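Local atomic coordinates of probable starch synthase 4, chloroplastic/amyloplastic (Arabidopsis thaliana, PDB entry 6GNE), a protein that is a probable starch synthase of plant plastids, with the two-domain GT-B fold of glycosyltransferases. Residues A[56-59]-A[63-66]. Residues are numbered along the deposited sequence; the frame is centred on the assembly and turned at random.
Sequences MQYD and DLRA
One methyl of L64 carries this contact. Its CD2 meets the ring of Y58 at the edge, close to the ring plane, and lies 3.6 Å from Y58 CE1. The neighbouring ring atom, Y58 CD1, is 3.9 Å from L64 CD2, so the methyl sits against that side of the ring and not over a face. The two side chains run at a slant to each other. L64 carries its CG anti to the backbone N (chi1 178°), and this extends the branch toward the loop. The backbones stay well apart: the nearest CA atoms, those of Y58 and L64, are 9.1 Å from each other.

M56 approaches the same methyl more loosely, with its CE 4.4 Å from L64 CD2. M56 also packs on Y58 within the loop. Its CG stands 3.6 Å above the plane of the Y58 ring, offset toward the rim.

Both segments fall within the starch synthase catalytic domain family, of the GT-B clan. The loop 56-59 follows strand 45-51, and L64 lies on strand 64-75, which pairs antiparallel with strand 78-89.

No hydrogen bond joins the two segments. The contact is apolar and small, with 82 Å² buried in total. The M56 end is buried in the protein, whereas Y58 lies at the surface. F96 of strand 92-100 touches both M56 and L64, and W85 of strand 78-89 also packs on L64.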
ATOM      1  N   MET A  56      -4.215  14.926   8.541  1.00 45.93           N
ATOM      2  CA  MET A  56      -3.616  13.774   9.222  1.00 46.17           C
ATOM      3  C   MET A  56      -4.465  13.311  10.396  1.00 46.02           C
ATOM      4  O   MET A  56      -5.289  14.054  10.911  1.00 47.89           O
ATOM      5  CB  MET A  56      -2.177  14.078   9.657  1.00 47.41           C
ATOM      6  CG  MET A  56      -2.013  15.024  10.879  1.00 50.17           C
ATOM      7  SD  MET A  56      -0.289  15.468  11.233  1.00 49.54           S
ATOM      8  CE  MET A  56       0.086  14.686  12.800  1.00 50.58           C
ATOM      9  N   GLN A  57      -4.282  12.056  10.770  1.00 45.82           N
ATOM     10  CA  GLN A  57      -5.047  11.430  11.825  1.00 47.43           C
ATOM     11  C   GLN A  57      -4.250  11.527  13.141  1.00 48.10           C
ATOM     12  O   GLN A  57      -3.265  10.826  13.337  1.00 45.61           O
ATOM     13  CB  GLN A  57      -5.340   9.982  11.448  1.00 48.18           C
ATOM     14  CG  GLN A  57      -6.476   9.332  12.257  1.00 51.01           C
ATOM     15  CD  GLN A  57      -6.330   7.810  12.386  1.00 50.59           C
ATOM     16  OE1 GLN A  57      -6.969   7.066  11.636  1.00 50.98           O
ATOM     17  NE2 GLN A  57      -5.479   7.342  13.317  1.00 50.23           N
ATOM     18  N   TYR A  58      -4.728  12.367  14.057  1.00 50.06           N
ATOM     19  CA  TYR A  58      -3.998  12.751  15.247  1.00 52.52           C
ATOM     20  C   TYR A  58      -3.871  11.701  16.338  1.00 54.08           C
ATOM     21  O   TYR A  58      -2.950  11.789  17.153  1.00 54.54           O
ATOM     22  CB  TYR A  58      -4.537  14.080  15.817  1.00 54.23           C
ATOM     23  CG  TYR A  58      -3.965  15.239  15.054  1.00 55.20           C
ATOM     24  CD1 TYR A  58      -2.640  15.640  15.266  1.00 56.53           C
ATOM     25  CD2 TYR A  58      -4.696  15.881  14.042  1.00 54.91           C
ATOM     26  CE1 TYR A  58      -2.072  16.665  14.517  1.00 57.90           C
ATOM     27  CE2 TYR A  58      -4.146  16.938  13.312  1.00 56.58           C
ATOM     28  CZ  TYR A  58      -2.815  17.315  13.537  1.00 57.81           C
ATOM     29  OH  TYR A  58      -2.201  18.346  12.847  1.00 58.84           O
ATOM     30  N   ASP A  59      -4.688  10.656  16.314  1.00 56.14           N
ATOM     31  CA  ASP A  59      -4.956   9.985  17.583  1.00 60.42           C
ATOM     32  C   ASP A  59      -4.009   8.886  17.995  1.00 60.74           C
ATOM     33  O   ASP A  59      -4.099   8.420  19.133  1.00 63.42           O
ATOM     34  CB  ASP A  59      -6.440   9.599  17.742  1.00 62.44           C
ATOM     35  CG  ASP A  59      -6.940   8.768  16.657  1.00 60.22           C
ATOM     36  OD1 ASP A  59      -6.334   7.693  16.524  1.00 60.24           O
ATOM     37  OD2 ASP A  59      -7.963   9.163  15.989  1.00 61.28           O
ATOM     38  N   ASP A  63       3.416  12.533  21.912  1.00 59.03           N
ATOM     39  CA  ASP A  63       4.449  13.551  22.081  1.00 61.08           C
ATOM     40  C   ASP A  63       4.665  14.405  20.838  1.00 58.63           C
ATOM     41  O   ASP A  63       5.778  14.629  20.442  1.00 59.04           O
ATOM     42  CB  ASP A  63       5.791  12.910  22.497  1.00 63.66           C
ATOM     43  CG  ASP A  63       5.646  11.878  23.579  1.00 66.32           C
ATOM     44  OD1 ASP A  63       5.419  12.271  24.726  1.00 70.41           O
ATOM     45  OD2 ASP A  63       5.794  10.671  23.288  1.00 68.91           O
ATOM     46  N   LEU A  64       3.590  14.866  20.219  1.00 57.11           N
ATOM     47  CA  LEU A  64       3.675  15.718  19.049  1.00 55.17           C
ATOM     48  C   LEU A  64       4.053  17.104  19.471  1.00 57.16           C
ATOM     49  O   LEU A  64       3.389  17.674  20.331  1.00 58.72           O
ATOM     50  CB  LEU A  64       2.333  15.766  18.339  1.00 53.50           C
ATOM     51  CG  LEU A  64       2.258  16.660  17.127  1.00 52.74           C
ATOM     52  CD1 LEU A  64       3.225  16.150  16.094  1.00 51.51           C
ATOM     53  CD2 LEU A  64       0.846  16.688  16.595  1.00 52.17           C
ATOM     54  N   ARG A  65       5.111  17.650  18.882  1.00 58.09           N
ATOM     55  CA  ARG A  65       5.564  19.006  19.241  1.00 61.67           C
ATOM     56  C   ARG A  65       6.298  19.650  18.114  1.00 59.25           C
ATOM     57  O   ARG A  65       6.914  18.967  17.294  1.00 55.91           O
ATOM     58  CB  ARG A  65       6.405  19.059  20.525  1.00 66.62           C
ATOM     59  CG  ARG A  65       7.160  17.782  20.830  1.00 69.26           C
ATOM     60  CD  ARG A  65       7.824  17.725  22.211  1.00 75.27           C
ATOM     61  NE  ARG A  65       9.241  17.411  21.967  1.00 79.53           N
ATOM     62  CZ  ARG A  65      10.233  18.309  21.819  1.00 83.58           C
ATOM     63  NH1 ARG A  65      10.025  19.631  21.951  1.00 85.19           N
ATOM     64  NH2 ARG A  65      11.461  17.880  21.523  1.00 85.50           N
ATOM     65  N   ALA A  66       6.168  20.974  18.077  1.00 60.60           N
ATOM     66  CA  ALA A  66       6.832  21.813  17.097  1.00 61.29           C
ATOM     67  C   ALA A  66       8.170  22.191  17.661  1.00 62.92           C
ATOM     68  O   ALA A  66       8.250  22.686  18.780  1.00 64.64           O
ATOM     69  CB  ALA A  66       6.013  23.064  16.790  1.00 62.08           C
TER